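Local coordinates for DNA mismatch repair protein MUTS (Thermus aquaticus, PDB 1EWQ) that takes part in DNA mismatch repair, binding mismatched DNA, probably as the recognition step, and has a weak ATPase activity, at residues D168-F171 against R172-A176; G188-L191 against D192-K196; A413-R416 against E417-Y421; E426-E429 against R430-G434. One frame throughout, in Å; residues are numbered along the deposited sequence.

From the N terminus, contact 1 comes first, at the C-terminal end of helix 163-173, and contact 2 follows on helix 188-197; both belong to MutS domain II, their centres about 16 Å apart. Contacts 3 and 4 are successive parts of helix 406-433 in MutS domain III, with centres about 20 Å apart. Each contact joins residues three to five apart in one unbroken run, so none closes a long loop, and the four follow in series without nesting or crossing. Contact 1 sets its helix end against strands 134-139 and 143-149 and helix 254-259, contact 2 faces strands 177-180 and 201-203, contact 3 leans on helix 479-511, and contact 4 ends its helix beside strand 439-443.

Contact 1: residues D168-F171 against R172-A176; sequences DELF and RHRPA
R172 answers E169 with a salt bridge, NH1 to OE2 at 2.6 Å, with the oxygen in the guanidinium plane although the carboxylate plane is turned 69° from it. The bend of the arginine chain at chi3 (33°) brings NH1 back to the glutamate, one helical turn earlier, while NH2 is hydrogen-bonded to the carbonyl of M250. The backbone N of R172 still makes the regular helical bond to D168 O. H173 then sends NE2 to E169 OE1 at 3.5 Å, a weak bond; that oxygen is also bonded to Y244, and the imidazole stacks on F147. H173 N bonds L170 O, three residues back, a 3-10-like bond where the last turn tightens. At R174 phi turns positive and helix 163-173 ends: R174 N bonds F171 O at 3.0 Å, from above the carbonyl plane, and reaches L170 O only weakly. This helix packs against the mixed sheet of MutS domain II, L170 touching strands 134-139 and 143-149. The R174 side chain folds back over one face of the F171 ring, CD lying 4.2 Å from the ring centroid in a CH-pi contact and the guanidinium inclined 27° to the ring. P175 starts the exit toward strand 177-180, its CG pressed to 3.4 Å from L170 CD1, tighter than usual van der Waals contact, with the two side chains crossing at about a right angle.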
loop_
_atom_site.group_PDB
_atom_site.type_symbol
_atom_site.label_atom_id
_atom_site.label_comp_id
_atom_site.label_asym_id
_atom_site.label_seq_id
_atom_site.Cartn_x
_atom_site.Cartn_y
_atom_site.Cartn_z
ATOM N N ASP C 168 -5.601 10.325 24.296
ATOM C CA ASP C 168 -4.743 9.230 24.739
ATOM C C ASP C 168 -5.531 7.962 25.024
ATOM O O ASP C 168 -5.085 6.868 24.694
ATOM C CB ASP C 168 -3.950 9.601 25.994
ATOM C CG ASP C 168 -2.760 10.478 25.694
ATOM O OD1 ASP C 168 -2.217 10.394 24.575
ATOM O OD2 ASP C 168 -2.355 11.239 26.592
ATOM N N GLU C 169 -6.697 8.106 25.649
ATOM C CA GLU C 169 -7.518 6.944 25.959
ATOM C C GLU C 169 -7.959 6.283 24.673
ATOM O O GLU C 169 -8.011 5.063 24.578
ATOM C CB GLU C 169 -8.766 7.328 26.763
ATOM C CG GLU C 169 -8.658 7.093 28.247
ATOM C CD GLU C 169 -8.172 5.696 28.608
ATOM O OE1 GLU C 169 -8.890 4.705 28.386
ATOM O OE2 GLU C 169 -7.050 5.599 29.121
ATOM N N LEU C 170 -8.278 7.107 23.686
ATOM C CA LEU C 170 -8.727 6.611 22.392
ATOM C C LEU C 170 -7.585 5.864 21.700
ATOM O O LEU C 170 -7.766 4.745 21.222
ATOM C CB LEU C 170 -9.214 7.786 21.525
ATOM C CG LEU C 170 -9.955 7.549 20.193
ATOM C CD1 LEU C 170 -9.063 6.791 19.245
ATOM C CD2 LEU C 170 -11.233 6.783 20.432
ATOM N N PHE C 171 -6.401 6.468 21.675
ATOM C CA PHE C 171 -5.262 5.838 21.019
ATOM C C PHE C 171 -4.862 4.472 21.587
ATOM O O PHE C 171 -4.617 3.536 20.829
ATOM C CB PHE C 171 -4.044 6.743 21.062
ATOM C CG PHE C 171 -2.890 6.204 20.295
ATOM C CD1 PHE C 171 -2.794 6.424 18.928
ATOM C CD2 PHE C 171 -1.925 5.425 20.922
ATOM C CE1 PHE C 171 -1.757 5.874 18.195
ATOM C CE2 PHE C 171 -0.878 4.867 20.190
ATOM C CZ PHE C 171 -0.795 5.091 18.830
ATOM N N ARG C 172 -4.780 4.351 22.907
ATOM C CA ARG C 172 -4.395 3.068 23.484
ATOM C C ARG C 172 -5.367 1.943 23.095
ATOM O O ARG C 172 -5.020 0.774 23.184
ATOM C CB ARG C 172 -4.258 3.161 25.022
ATOM C CG ARG C 172 -5.248 4.093 25.701
ATOM C CD ARG C 172 -5.391 3.913 27.230
ATOM N NE ARG C 172 -4.180 3.497 27.945
ATOM C CZ ARG C 172 -3.939 3.785 29.226
ATOM N NH1 ARG C 172 -4.822 4.505 29.917
ATOM N NH2 ARG C 172 -2.841 3.340 29.834
ATOM N N HIS C 173 -6.575 2.289 22.656
ATOM C CA HIS C 173 -7.543 1.265 22.260
ATOM C C HIS C 173 -7.537 0.987 20.769
ATOM O O HIS C 173 -8.075 -0.022 20.330
ATOM C CB HIS C 173 -8.958 1.657 22.685
ATOM C CG HIS C 173 -9.180 1.602 24.164
ATOM N ND1 HIS C 173 -9.568 0.452 24.818
ATOM C CD2 HIS C 173 -9.030 2.546 25.121
ATOM C CE1 HIS C 173 -9.647 0.692 26.114
ATOM N NE2 HIS C 173 -9.325 1.956 26.324
ATOM N N ARG C 174 -6.924 1.879 19.997
ATOM C CA ARG C 174 -6.859 1.731 18.554
ATOM C C ARG C 174 -8.188 1.237 17.978
ATOM O O ARG C 174 -8.272 0.144 17.407
ATOM C CB ARG C 174 -5.710 0.780 18.178
ATOM C CG ARG C 174 -4.299 1.375 18.415
ATOM C CD ARG C 174 -4.032 2.622 17.533
ATOM N NE ARG C 174 -5.051 3.648 17.738
ATOM C CZ ARG C 174 -5.267 4.694 16.941
ATOM N NH1 ARG C 174 -4.524 4.894 15.852
ATOM N NH2 ARG C 174 -6.256 5.531 17.221
ATOM N N PRO C 175 -9.251 2.048 18.119
ATOM C CA PRO C 175 -10.582 1.698 17.616
ATOM C C PRO C 175 -10.519 1.514 16.111
ATOM O O PRO C 175 -9.656 2.085 15.457
ATOM C CB PRO C 175 -11.422 2.905 18.001
ATOM C CG PRO C 175 -10.441 4.028 17.835
ATOM C CD PRO C 175 -9.195 3.469 18.497
ATOM N N ALA C 176 -11.428 0.720 15.564
ATOM C CA ALA C 176 -11.443 0.488 14.127
ATOM C C ALA C 176 -12.428 1.439 13.455
ATOM O O ALA C 176 -12.369 1.663 12.244
ATOM C CB ALA C 176 -11.827 -0.972 13.835
#

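Contact 2: residues G188-L191 against D192-K196; sequences GAFL and DEFRK
L191 and R195, one turn apart on helix 188-197, meet side chain to side chain, and the arginine can be followed outward from its backbone. R195 CB lies 3.4 Å from L191 O, the same oxygen that accepts the hydrogen bond from R195 N at 2.7 Å and 168°. CG stays near that carbonyl and comes 4.1 Å from L191 CD1. From CG to NE the chain is extended, and the turn at chi4 (88°) swings the guanidinium back over the leucine. CZ is then 4.1 Å from L191 CG. L191 CD1 lies over one face of the guanidinium, while L191 CD2 comes to 3.1 Å from R195 NH1 beside it; the contact is made by carbon, with no acceptor in it. An alanine in place of L191 would take away the CD1 and CD2 contacts with R195 and would probably open a gap toward L180 and L202.

On the buried side of the helix, F190 and F194 run side by side with CZ and CD1 4.2 Å apart, covered by Y167 of helix 163-173 and by L180 of strand 177-180. F194 also touches L202 of strand 201-203. Thus the helix lies over the edge region of the domain II sheet. E193 turns elsewhere, to K163 and Y167. The chemistry is accordingly divided: aromatic rings meet the sheet, while L191 offers hydrocarbon both to L180 and L202 and to the flat face of R195, a contact of hydrocarbon with guanidinium and not a hydrogen bond.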
loop_
_atom_site.group_PDB
_atom_site.type_symbol
_atom_site.label_atom_id
_atom_site.label_comp_id
_atom_site.label_asym_id
_atom_site.label_seq_id
_atom_site.Cartn_x
_atom_site.Cartn_y
_atom_site.Cartn_z
ATOM N N GLY C 188 -15.875 22.504 13.323
ATOM C CA GLY C 188 -14.898 22.333 12.261
ATOM C C GLY C 188 -13.435 22.243 12.663
ATOM O O GLY C 188 -12.680 21.475 12.073
ATOM N N ALA C 189 -13.024 23.022 13.655
ATOM C CA ALA C 189 -11.632 23.005 14.102
ATOM C C ALA C 189 -11.284 21.688 14.812
ATOM O O ALA C 189 -10.188 21.153 14.647
ATOM C CB ALA C 189 -11.368 24.187 15.020
ATOM N N PHE C 190 -12.223 21.174 15.601
ATOM C CA PHE C 190 -12.025 19.917 16.315
ATOM C C PHE C 190 -11.846 18.788 15.306
ATOM O O PHE C 190 -10.844 18.077 15.318
ATOM C CB PHE C 190 -13.246 19.616 17.193
ATOM C CG PHE C 190 -13.216 18.252 17.832
ATOM C CD1 PHE C 190 -12.433 18.009 18.959
ATOM C CD2 PHE C 190 -13.953 17.203 17.293
ATOM C CE1 PHE C 190 -12.386 16.740 19.537
ATOM C CE2 PHE C 190 -13.912 15.933 17.863
ATOM C CZ PHE C 190 -13.126 15.701 18.986
ATOM N N LEU C 191 -12.833 18.644 14.427
ATOM C CA LEU C 191 -12.837 17.602 13.411
ATOM C C LEU C 191 -11.520 17.483 12.660
ATOM O O LEU C 191 -10.995 16.383 12.500
ATOM C CB LEU C 191 -13.982 17.839 12.428
ATOM C CG LEU C 191 -14.203 16.775 11.358
ATOM C CD1 LEU C 191 -14.323 15.395 11.997
ATOM C CD2 LEU C 191 -15.459 17.123 10.574
ATOM N N ASP C 192 -10.989 18.607 12.193
ATOM C CA ASP C 192 -9.722 18.588 11.476
ATOM C C ASP C 192 -8.610 18.049 12.364
ATOM O O ASP C 192 -7.817 17.212 11.931
ATOM C CB ASP C 192 -9.366 19.994 10.986
ATOM C CG ASP C 192 -10.157 20.392 9.754
ATOM O OD1 ASP C 192 -9.966 19.754 8.690
ATOM O OD2 ASP C 192 -10.974 21.333 9.850
ATOM N N GLU C 193 -8.553 18.529 13.604
ATOM C CA GLU C 193 -7.538 18.069 14.544
ATOM C C GLU C 193 -7.684 16.566 14.715
ATOM O O GLU C 193 -6.700 15.830 14.686
ATOM C CB GLU C 193 -7.704 18.736 15.909
ATOM C CG GLU C 193 -6.555 18.442 16.868
ATOM C CD GLU C 193 -6.811 18.935 18.283
ATOM O OE1 GLU C 193 -5.825 19.220 18.999
ATOM O OE2 GLU C 193 -7.990 19.023 18.690
ATOM N N PHE C 194 -8.926 16.119 14.885
ATOM C CA PHE C 194 -9.211 14.704 15.068
ATOM C C PHE C 194 -8.822 13.880 13.849
ATOM O O PHE C 194 -8.152 12.858 13.975
ATOM C CB PHE C 194 -10.695 14.479 15.350
ATOM C CG PHE C 194 -11.021 13.066 15.725
ATOM C CD1 PHE C 194 -10.977 12.659 17.051
ATOM C CD2 PHE C 194 -11.304 12.121 14.746
ATOM C CE1 PHE C 194 -11.208 11.330 17.398
ATOM C CE2 PHE C 194 -11.535 10.788 15.081
ATOM C CZ PHE C 194 -11.486 10.392 16.408
ATOM N N ARG C 195 -9.256 14.323 12.674
ATOM C CA ARG C 195 -8.957 13.607 11.440
ATOM C C ARG C 195 -7.465 13.437 11.207
ATOM O O ARG C 195 -7.016 12.388 10.746
ATOM C CB ARG C 195 -9.575 14.321 10.229
ATOM C CG ARG C 195 -11.037 13.987 9.962
ATOM C CD ARG C 195 -11.334 14.096 8.464
ATOM N NE ARG C 195 -12.653 13.574 8.108
ATOM C CZ ARG C 195 -13.776 14.288 8.119
ATOM N NH1 ARG C 195 -13.752 15.570 8.467
ATOM N NH2 ARG C 195 -14.929 13.721 7.788
ATOM N N LYS C 196 -6.692 14.470 11.521
ATOM C CA LYS C 196 -5.252 14.401 11.325
ATOM C C LYS C 196 -4.601 13.397 12.262
ATOM O O LYS C 196 -3.768 12.595 11.841
ATOM C CB LYS C 196 -4.613 15.779 11.515
ATOM C CG LYS C 196 -4.081 16.380 10.219
ATOM C CD LYS C 196 -5.183 16.511 9.165
ATOM C CE LYS C 196 -4.624 16.885 7.793
ATOM N NZ LYS C 196 -3.913 18.200 7.788
#

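Contact 3: residues A413-R416 against E417-Y421; sequences AAHR and EGVAY
H415 presents one face of its imidazole to V419, four residues later on helix 406-433. The methyl CG2 lies 4.0 Å from the ring centroid and 27° off the ring normal, the geometry of a CH-pi contact over the face. Two torsions bring the groups together. In H415 the ring is carried anti to the backbone N (chi1 -180°), leaning along the helix toward its later turn; in V419 it is CG1 that is anti to the N, which leaves CG2 beside the N and directed back at the histidine. The same methyl sits 3.3 Å from H415 O, so it fills the angle between ring and carbonyl.

The other flat group, the guanidinium of R416, belongs to a different side of the helix and makes its salt bridge through NH2 to E402.

Beneath the side chains the backbone is regular alpha helix. E417 N bonds A413 O at 3.1 Å and 157°, and the next three amides, those of G418, V419 and A420, follow the same i to i+4 pattern at 2.9 to 3.0 Å to A414 O, H415 O and R416 O.

Helix 479-511 runs alongside this part of MutS domain III. A414 touches its L491, H415 its E492, and Y421, farther on, its E480 and K484, so two places on this part of 406-433, about two turns apart, meet that helix.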
loop_
_atom_site.group_PDB
_atom_site.type_symbol
_atom_site.label_atom_id
_atom_site.label_comp_id
_atom_site.label_asym_id
_atom_site.label_seq_id
_atom_site.Cartn_x
_atom_site.Cartn_y
_atom_site.Cartn_z
ATOM N N ALA C 413 -33.020 -43.030 4.061
ATOM C CA ALA C 413 -33.236 -44.423 3.685
ATOM C C ALA C 413 -34.001 -44.502 2.373
ATOM O O ALA C 413 -33.593 -45.196 1.444
ATOM C CB ALA C 413 -34.012 -45.142 4.785
ATOM N N ALA C 414 -35.113 -43.779 2.311
ATOM C CA ALA C 414 -35.957 -43.751 1.128
ATOM C C ALA C 414 -35.224 -43.157 -0.073
ATOM O O ALA C 414 -35.535 -43.485 -1.220
ATOM C CB ALA C 414 -37.228 -42.955 1.414
ATOM N N HIS C 415 -34.255 -42.283 0.189
ATOM C CA HIS C 415 -33.490 -41.668 -0.891
ATOM C C HIS C 415 -32.519 -42.689 -1.482
ATOM O O HIS C 415 -32.326 -42.742 -2.695
ATOM C CB HIS C 415 -32.700 -40.455 -0.391
ATOM C CG HIS C 415 -31.904 -39.779 -1.464
ATOM N ND1 HIS C 415 -32.476 -38.948 -2.404
ATOM C CD2 HIS C 415 -30.592 -39.857 -1.779
ATOM C CE1 HIS C 415 -31.549 -38.546 -3.254
ATOM N NE2 HIS C 415 -30.397 -39.082 -2.897
ATOM N N ARG C 416 -31.909 -43.492 -0.616
ATOM C CA ARG C 416 -30.970 -44.525 -1.053
ATOM C C ARG C 416 -31.704 -45.537 -1.932
ATOM O O ARG C 416 -31.175 -46.004 -2.943
ATOM C CB ARG C 416 -30.381 -45.245 0.158
ATOM C CG ARG C 416 -29.708 -44.323 1.161
ATOM C CD ARG C 416 -30.042 -44.746 2.585
ATOM N NE ARG C 416 -28.953 -44.465 3.517
ATOM C CZ ARG C 416 -27.712 -44.917 3.356
ATOM N NH1 ARG C 416 -27.408 -45.663 2.300
ATOM N NH2 ARG C 416 -26.772 -44.637 4.252
ATOM N N GLU C 417 -32.928 -45.868 -1.532
ATOM C CA GLU C 417 -33.752 -46.812 -2.275
ATOM C C GLU C 417 -34.206 -46.188 -3.597
ATOM O O GLU C 417 -34.335 -46.879 -4.609
ATOM C CB GLU C 417 -34.968 -47.218 -1.434
ATOM C CG GLU C 417 -34.938 -48.665 -0.932
ATOM C CD GLU C 417 -33.676 -49.006 -0.151
ATOM O OE1 GLU C 417 -33.420 -48.357 0.892
ATOM O OE2 GLU C 417 -32.943 -49.927 -0.582
ATOM N N GLY C 418 -34.444 -44.878 -3.579
ATOM C CA GLY C 418 -34.868 -44.183 -4.782
ATOM C C GLY C 418 -33.763 -44.156 -5.823
ATOM O O GLY C 418 -34.025 -44.232 -7.025
ATOM N N VAL C 419 -32.523 -44.053 -5.360
ATOM C CA VAL C 419 -31.371 -44.017 -6.250
ATOM C C VAL C 419 -31.006 -45.420 -6.736
ATOM O O VAL C 419 -30.562 -45.595 -7.868
ATOM C CB VAL C 419 -30.148 -43.372 -5.544
ATOM C CG1 VAL C 419 -28.902 -43.491 -6.416
ATOM C CG2 VAL C 419 -30.437 -41.909 -5.259
ATOM N N ALA C 420 -31.201 -46.418 -5.884
ATOM C CA ALA C 420 -30.889 -47.795 -6.254
ATOM C C ALA C 420 -31.758 -48.207 -7.439
ATOM O O ALA C 420 -31.315 -48.933 -8.333
ATOM C CB ALA C 420 -31.140 -48.724 -5.076
ATOM N N TYR C 421 -32.999 -47.732 -7.432
ATOM C CA TYR C 421 -33.947 -48.027 -8.492
ATOM C C TYR C 421 -33.340 -47.789 -9.870
ATOM O O TYR C 421 -33.421 -48.646 -10.749
ATOM C CB TYR C 421 -35.187 -47.149 -8.349
ATOM C CG TYR C 421 -36.087 -47.194 -9.564
ATOM C CD1 TYR C 421 -37.044 -48.195 -9.711
ATOM C CD2 TYR C 421 -35.966 -46.242 -10.579
ATOM C CE1 TYR C 421 -37.859 -48.247 -10.834
ATOM C CE2 TYR C 421 -36.774 -46.287 -11.706
ATOM C CZ TYR C 421 -37.720 -47.292 -11.826
ATOM O OH TYR C 421 -38.524 -47.347 -12.937
#

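Contact 4: residues E426-E429 against R430-G434; sequences EERE and RERTG
R428 and R432 stack: their guanidinium groups lie almost parallel, planes 7° apart and centres 3.6 Å apart, with R428 NE over the middle of the R432 group. The like charges, R428 NH2 and R432 NH1 3.5 Å apart, share an anion. E429 OE2 takes R428 side-on, NE and NH2 each at 3.1 Å, and also lies 3.3 Å from R432 NH1, forming a three-residue network. The glutamate's bend at chi2 (-54°) curls it toward this pair, while its OE1 bonds Y464. A second salt bridge joins E426 OE1 to R430 NH2 at 3.1 Å, but the oxygen sits over the guanidinium face, so charge alone acts; E426 OE2 bonds V440 N, and R430 NE bonds L438 O. One water links E427 OE1 to R430 NH1, 2.7 Å from each.

Among the hydrogen bonds, E429 O is gripped twice, by T433 N at 2.9 Å and by T433 OG1 at 2.8 Å, from opposite faces of its plane. Both lie in the last turn of helix 406-433; T433 OG1 also bonds I435 N, and G434 leaves with positive phi. With a serine at R428, E429 OE2 would probably lose its two-nitrogen grip and R432 be left without its stacking partner. One carboxylate oxygen thus serves two stacked cations, and the shared negative charge probably offsets their mutual repulsion.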
loop_
_atom_site.group_PDB
_atom_site.type_symbol
_atom_site.label_atom_id
_atom_site.label_comp_id
_atom_site.label_asym_id
_atom_site.label_seq_id
_atom_site.Cartn_x
_atom_site.Cartn_y
_atom_site.Cartn_z
ATOM N N GLU C 426 -30.930 -49.571 -15.205
ATOM C CA GLU C 426 -29.894 -49.646 -16.230
ATOM C C GLU C 426 -29.605 -51.094 -16.590
ATOM O O GLU C 426 -29.391 -51.420 -17.756
ATOM C CB GLU C 426 -28.594 -48.987 -15.756
ATOM C CG GLU C 426 -27.549 -48.892 -16.863
ATOM C CD GLU C 426 -26.233 -48.302 -16.402
ATOM O OE1 GLU C 426 -25.447 -49.022 -15.754
ATOM O OE2 GLU C 426 -25.988 -47.112 -16.687
ATOM N N GLU C 427 -29.606 -51.957 -15.578
ATOM C CA GLU C 427 -29.328 -53.371 -15.776
ATOM C C GLU C 427 -30.503 -54.113 -16.412
ATOM O O GLU C 427 -30.307 -54.994 -17.245
ATOM C CB GLU C 427 -28.950 -54.019 -14.444
ATOM C CG GLU C 427 -28.284 -55.361 -14.623
ATOM C CD GLU C 427 -27.177 -55.314 -15.671
ATOM O OE1 GLU C 427 -26.147 -54.636 -15.432
ATOM O OE2 GLU C 427 -27.346 -55.947 -16.740
ATOM N N ARG C 428 -31.721 -53.748 -16.029
ATOM C CA ARG C 428 -32.905 -54.374 -16.598
ATOM C C ARG C 428 -32.967 -54.081 -18.100
ATOM O O ARG C 428 -33.135 -54.992 -18.920
ATOM C CB ARG C 428 -34.176 -53.833 -15.942
ATOM C CG ARG C 428 -35.442 -54.549 -16.402
ATOM C CD ARG C 428 -36.709 -53.837 -15.957
ATOM N NE ARG C 428 -36.970 -52.645 -16.759
ATOM C CZ ARG C 428 -37.961 -51.787 -16.527
ATOM N NH1 ARG C 428 -38.790 -51.989 -15.509
ATOM N NH2 ARG C 428 -38.121 -50.724 -17.313
ATOM N N GLU C 429 -32.820 -52.806 -18.455
ATOM C CA GLU C 429 -32.887 -52.397 -19.849
ATOM C C GLU C 429 -31.756 -52.909 -20.743
ATOM O O GLU C 429 -31.977 -53.139 -21.931
ATOM C CB GLU C 429 -32.997 -50.877 -19.942
ATOM C CG GLU C 429 -34.360 -50.360 -19.507
ATOM C CD GLU C 429 -35.499 -51.036 -20.254
ATOM O OE1 GLU C 429 -35.603 -50.863 -21.485
ATOM O OE2 GLU C 429 -36.293 -51.748 -19.608
ATOM N N ARG C 430 -30.557 -53.089 -20.188
ATOM C CA ARG C 430 -29.443 -53.605 -20.977
ATOM C C ARG C 430 -29.783 -55.001 -21.480
ATOM O O ARG C 430 -29.490 -55.347 -22.628
ATOM C CB ARG C 430 -28.158 -53.683 -20.150
ATOM C CG ARG C 430 -27.488 -52.346 -19.874
ATOM C CD ARG C 430 -26.115 -52.531 -19.228
ATOM N NE ARG C 430 -25.470 -51.251 -18.947
ATOM C CZ ARG C 430 -24.256 -51.115 -18.419
ATOM N NH1 ARG C 430 -23.532 -52.182 -18.105
ATOM N NH2 ARG C 430 -23.765 -49.901 -18.196
ATOM N N GLU C 431 -30.406 -55.801 -20.618
ATOM C CA GLU C 431 -30.773 -57.163 -20.982
ATOM C C GLU C 431 -32.006 -57.201 -21.887
ATOM O O GLU C 431 -32.041 -57.946 -22.865
ATOM C CB GLU C 431 -31.002 -58.007 -19.719
ATOM C CG GLU C 431 -31.115 -59.513 -19.989
ATOM C CD GLU C 431 -29.889 -60.086 -20.687
ATOM O OE1 GLU C 431 -29.469 -59.525 -21.724
ATOM O OE2 GLU C 431 -29.345 -61.105 -20.205
ATOM N N ARG C 432 -33.017 -56.403 -21.569
ATOM C CA ARG C 432 -34.218 -56.360 -22.404
ATOM C C ARG C 432 -33.864 -55.967 -23.845
ATOM O O ARG C 432 -34.200 -56.672 -24.799
ATOM C CB ARG C 432 -35.220 -55.333 -21.869
ATOM C CG ARG C 432 -35.952 -55.704 -20.592
ATOM C CD ARG C 432 -36.937 -54.590 -20.252
ATOM N NE ARG C 432 -37.890 -54.969 -19.211
ATOM C CZ ARG C 432 -38.983 -54.268 -18.907
ATOM N NH1 ARG C 432 -39.256 -53.143 -19.567
ATOM N NH2 ARG C 432 -39.817 -54.700 -17.961
ATOM N N THR C 433 -33.185 -54.831 -23.985
ATOM C CA THR C 433 -32.811 -54.305 -25.292
ATOM C C THR C 433 -31.614 -54.991 -25.923
ATOM O O THR C 433 -31.463 -54.969 -27.140
ATOM C CB THR C 433 -32.477 -52.798 -25.218
ATOM O OG1 THR C 433 -31.230 -52.617 -24.533
ATOM C CG2 THR C 433 -33.580 -52.039 -24.488
ATOM N N GLY C 434 -30.758 -55.586 -25.101
ATOM C CA GLY C 434 -29.576 -56.245 -25.624
ATOM C C GLY C 434 -28.481 -55.251 -25.982
ATOM O O GLY C 434 -27.515 -55.601 -26.651
HETATM O O HOH W 1 -24.070 -54.635 -17.185
#